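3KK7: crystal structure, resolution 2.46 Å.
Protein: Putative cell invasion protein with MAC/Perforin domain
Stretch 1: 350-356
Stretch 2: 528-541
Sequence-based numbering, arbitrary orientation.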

# COMPACT_ATOMS: atom_id res chain seq x y z
N ILE A 350 -8.17 6.56 -2.44
CA ILE A 350 -9.33 6.43 -1.55
C ILE A 350 -9.57 7.74 -0.85
O ILE A 350 -8.66 8.54 -0.67
CB ILE A 350 -9.16 5.26 -0.54
CG1 ILE A 350 -7.88 5.39 0.27
CG2 ILE A 350 -9.11 3.92 -1.26
CD1 ILE A 350 -7.69 4.24 1.21
N LEU A 351 -10.83 7.97 -0.48
CA LEU A 351 -11.23 9.24 0.13
C LEU A 351 -11.17 9.25 1.65
O LEU A 351 -11.05 10.32 2.26
CB LEU A 351 -12.68 9.55 -0.26
CG LEU A 351 -12.98 9.74 -1.72
CD1 LEU A 351 -14.46 9.91 -1.86
CD2 LEU A 351 -12.23 10.97 -2.21
N GLU A 352 -11.26 8.07 2.25
CA GLU A 352 -11.44 7.91 3.68
C GLU A 352 -10.15 8.20 4.45
O GLU A 352 -9.17 7.44 4.38
CB GLU A 352 -11.91 6.46 3.99
CG GLU A 352 -13.27 6.06 3.37
CD GLU A 352 -13.22 5.62 1.89
OE1 GLU A 352 -12.13 5.55 1.26
OE2 GLU A 352 -14.30 5.35 1.34
N GLU A 353 -10.17 9.28 5.22
CA GLU A 353 -9.05 9.67 6.10
C GLU A 353 -8.43 8.52 6.89
O GLU A 353 -7.22 8.36 6.93
CB GLU A 353 -9.55 10.72 7.11
CG GLU A 353 -8.62 11.92 7.30
CD GLU A 353 -8.32 12.62 5.98
OE1 GLU A 353 -9.27 13.09 5.28
OE2 GLU A 353 -7.10 12.66 5.65
N ASN A 354 -9.28 7.74 7.55
CA ASN A 354 -8.81 6.65 8.41
C ASN A 354 -8.21 5.49 7.64
O ASN A 354 -7.27 4.86 8.13
CB ASN A 354 -9.89 6.14 9.37
CG ASN A 354 -11.21 5.83 8.68
OD1 ASN A 354 -11.61 6.50 7.72
ND2 ASN A 354 -11.92 4.83 9.19
N PHE A 355 -8.72 5.22 6.44
CA PHE A 355 -8.13 4.15 5.63
C PHE A 355 -6.80 4.60 5.07
O PHE A 355 -5.83 3.84 4.99
CB PHE A 355 -9.04 3.70 4.50
CG PHE A 355 -10.39 3.17 4.95
CD1 PHE A 355 -10.66 2.89 6.28
CD2 PHE A 355 -11.37 2.91 3.99
CE1 PHE A 355 -11.88 2.39 6.66
CE2 PHE A 355 -12.61 2.41 4.37
CZ PHE A 355 -12.87 2.15 5.69
N LYS A 356 -6.74 5.87 4.68
CA LYS A 356 -5.52 6.44 4.17
C LYS A 356 -4.42 6.28 5.19
O LYS A 356 -3.38 5.71 4.91
CB LYS A 356 -5.75 7.92 3.81
CG LYS A 356 -6.55 8.14 2.50
CD LYS A 356 -7.04 9.57 2.36
CE LYS A 356 -6.00 10.51 1.79
NZ LYS A 356 -5.92 10.34 0.31
N THR A 528 -22.75 16.61 -4.19
CA THR A 528 -21.86 16.08 -5.21
C THR A 528 -20.62 15.52 -4.53
O THR A 528 -20.25 15.97 -3.42
CB THR A 528 -21.43 17.14 -6.22
OG1 THR A 528 -20.65 18.13 -5.56
CG2 THR A 528 -22.65 17.77 -6.90
N MSE A 529 -19.97 14.56 -5.18
CA MSE A 529 -18.79 13.96 -4.61
C MSE A 529 -17.72 15.00 -4.37
O MSE A 529 -17.03 14.98 -3.35
CB MSE A 529 -18.26 12.83 -5.48
CG MSE A 529 -19.11 11.56 -5.46
SE MSE A 529 -19.48 10.85 -3.68
CE MSE A 529 -17.72 10.17 -3.21
N THR A 530 -17.59 15.95 -5.30
CA THR A 530 -16.48 16.89 -5.23
C THR A 530 -16.69 17.77 -4.01
O THR A 530 -15.75 18.04 -3.28
CB THR A 530 -16.26 17.72 -6.55
OG1 THR A 530 -17.31 18.67 -6.69
CG2 THR A 530 -16.26 16.84 -7.80
N THR A 531 -17.94 18.17 -3.74
CA THR A 531 -18.28 18.93 -2.53
C THR A 531 -17.94 18.12 -1.29
O THR A 531 -17.33 18.62 -0.34
CB THR A 531 -19.79 19.34 -2.50
OG1 THR A 531 -20.00 20.38 -3.47
CG2 THR A 531 -20.24 19.83 -1.10
N LEU A 532 -18.29 16.85 -1.30
CA LEU A 532 -18.02 16.01 -0.15
C LEU A 532 -16.53 15.98 0.17
O LEU A 532 -16.11 16.34 1.27
CB LEU A 532 -18.53 14.59 -0.40
CG LEU A 532 -18.81 13.78 0.86
CD1 LEU A 532 -19.86 14.52 1.74
CD2 LEU A 532 -19.26 12.35 0.47
N TYR A 533 -15.70 15.60 -0.78
CA TYR A 533 -14.28 15.46 -0.47
C TYR A 533 -13.53 16.79 -0.40
O TYR A 533 -12.42 16.84 0.12
CB TYR A 533 -13.57 14.45 -1.39
CG TYR A 533 -13.60 14.71 -2.89
CD1 TYR A 533 -12.96 15.81 -3.46
CD2 TYR A 533 -14.19 13.79 -3.77
CE1 TYR A 533 -12.92 16.02 -4.84
CE2 TYR A 533 -14.17 14.00 -5.16
CZ TYR A 533 -13.54 15.12 -5.68
OH TYR A 533 -13.53 15.35 -7.04
N GLN A 534 -14.09 17.85 -0.95
CA GLN A 534 -13.40 19.14 -0.84
C GLN A 534 -13.68 19.83 0.48
O GLN A 534 -12.85 20.61 0.96
CB GLN A 534 -13.74 20.08 -2.00
CG GLN A 534 -13.13 19.62 -3.29
CD GLN A 534 -13.28 20.60 -4.40
OE1 GLN A 534 -14.06 21.55 -4.34
NE2 GLN A 534 -12.50 20.38 -5.43
N ARG A 535 -14.85 19.55 1.06
CA ARG A 535 -15.32 20.29 2.22
C ARG A 535 -15.58 19.43 3.44
O ARG A 535 -15.80 19.98 4.51
CB ARG A 535 -16.58 21.09 1.86
CG ARG A 535 -16.35 22.23 0.79
CD ARG A 535 -17.64 23.04 0.47
NE ARG A 535 -18.37 23.35 1.70
CZ ARG A 535 -19.67 23.69 1.77
NH1 ARG A 535 -20.42 23.82 0.68
NH2 ARG A 535 -20.21 23.91 2.97
N TYR A 536 -15.53 18.11 3.31
CA TYR A 536 -15.76 17.23 4.47
C TYR A 536 -14.54 16.36 4.79
O TYR A 536 -13.65 16.17 3.95
CB TYR A 536 -17.01 16.36 4.26
CG TYR A 536 -18.30 17.15 4.24
CD1 TYR A 536 -18.66 17.89 3.13
CD2 TYR A 536 -19.16 17.15 5.33
CE1 TYR A 536 -19.85 18.62 3.09
CE2 TYR A 536 -20.37 17.89 5.31
CZ TYR A 536 -20.70 18.63 4.19
OH TYR A 536 -21.87 19.37 4.14
N LYS A 537 -14.47 15.90 6.03
CA LYS A 537 -13.58 14.83 6.44
C LYS A 537 -14.42 13.56 6.36
O LYS A 537 -15.52 13.50 6.89
CB LYS A 537 -13.09 15.05 7.87
CG LYS A 537 -12.12 16.24 8.08
CD LYS A 537 -10.72 15.98 7.47
CE LYS A 537 -9.82 17.20 7.63
NZ LYS A 537 -8.39 16.89 7.30
N ILE A 538 -13.92 12.56 5.67
CA ILE A 538 -14.64 11.33 5.47
C ILE A 538 -13.96 10.16 6.21
O ILE A 538 -12.76 9.91 6.04
CB ILE A 538 -14.75 10.98 3.96
CG1 ILE A 538 -15.37 12.13 3.16
CG2 ILE A 538 -15.58 9.72 3.78
CD1 ILE A 538 -15.18 11.96 1.71
N TYR A 539 -14.74 9.47 7.03
CA TYR A 539 -14.27 8.32 7.77
C TYR A 539 -15.12 7.12 7.40
O TYR A 539 -16.36 7.18 7.45
CB TYR A 539 -14.37 8.58 9.26
CG TYR A 539 -13.60 9.80 9.66
CD1 TYR A 539 -12.26 9.73 9.94
CD2 TYR A 539 -14.21 11.04 9.72
CE1 TYR A 539 -11.55 10.85 10.29
CE2 TYR A 539 -13.51 12.15 10.07
CZ TYR A 539 -12.18 12.05 10.35
OH TYR A 539 -11.49 13.17 10.71
N GLY A 540 -14.43 6.05 6.99
CA GLY A 540 -15.06 4.78 6.66
C GLY A 540 -15.28 3.96 7.93
O GLY A 540 -14.36 3.77 8.72
N LEU A 541 -16.52 3.50 8.13
CA LEU A 541 -16.87 2.62 9.22
C LEU A 541 -16.60 1.17 8.76
O LEU A 541 -16.45 0.89 7.55
CB LEU A 541 -18.33 2.84 9.59
CG LEU A 541 -18.72 4.27 10.00
CD1 LEU A 541 -20.14 4.29 10.52
CD2 LEU A 541 -17.77 4.86 11.06
OXT LEU A 541 -16.51 0.24 9.60
O HOH W 1 -11.75 12.86 4.29

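The C-terminal strand of this chain, residues 537 to 540, lies against the start of a helix that begins at Glu-353. The two stretches bury 515 Å² between them. Leu-351, Ile-538 and Glu-353 cover the most surface, and the contact is best read from them.

Leu-351 precedes the helix. Its CA-to-CB bond points toward the second stretch. Its side chain enters a pocket made by the helix 529-535 and the strand that follows. CD1 of Leu-351 lies 3.5 Å from CE of Met-529, a selenomethionine. The CA-to-CB bond of Met-529 points sideways, but all three of its chi angles are m, and the end of its side chain comes nearer to Leu-351. CD2 of Leu-351 is 3.8 Å from CD2 of Tyr-533, one helical turn further on. CB of Leu-351 is 4.0 Å from CD1 of Ile-538. A branched aliphatic side chain suits this place, because the atoms it meets at Met-529, Tyr-533 and Ile-538 are all carbon.

Ile-538 contributes in two ways. Its side chain supplies one wall of the leucine pocket. Its carbonyl faces the helix start, where the first backbone amides have no carbonyl of a preceding turn to bond. Glu-353 N donates to Ile-538 O at 2.8 Å, so the strand fills that vacancy. The same oxygen receives a CA-H...O contact from Glu-352 CA at 3.4 Å. Glu-352 holds the N-cap position, and its own carbonyl O accepts from Lys-356 N at 2.9 Å in the first turn.

Glu-353 also meets the strand with its side chain. Its CB packs 3.8 Å from CE1 of Tyr-539. Its carboxylate reaches a water, which donates to Glu-353 OE1 at 2.7 Å and accepts from Ile-538 N at 2.6 Å. The water also donates weakly to Leu-351 O at 3.3 Å. Both polar backbone atoms of Ile-538 are therefore engaged, one directly and one through water. Lys-537 NZ comes within 4.4 Å of Glu-353 OE1. The charges are opposite, but the distance is beyond a salt bridge.

Asn-354 binds Gly-540. With chi1 in p, its amide group faces Gly-540 and pairs with both backbone polar atoms of that residue. Gly-540 N donates to Asn-354 OD1 at 2.9 Å, and Asn-354 ND2 donates to Gly-540 O at 2.7 Å. A carboxamide suits the task because it carries a donor and an acceptor side by side.

Gly-540 is buried where there is no room for a side chain. An ideal CB would lie 2.3 Å from Phe-355 CZ, a clash, and 3.2 Å from Glu-352 CG, which is tight. Because Gly-540 has no side chain, its backbone can lie close to Phe-355 and Glu-352. The CA-to-CB bond of Phe-355 points sideways, but the end of the side chain comes nearer to the second stretch. CE1 of Phe-355 is 3.5 Å from Gly-540 O, and Leu-541 O lies at the ring edge, 4.2 Å from Phe-355 CZ.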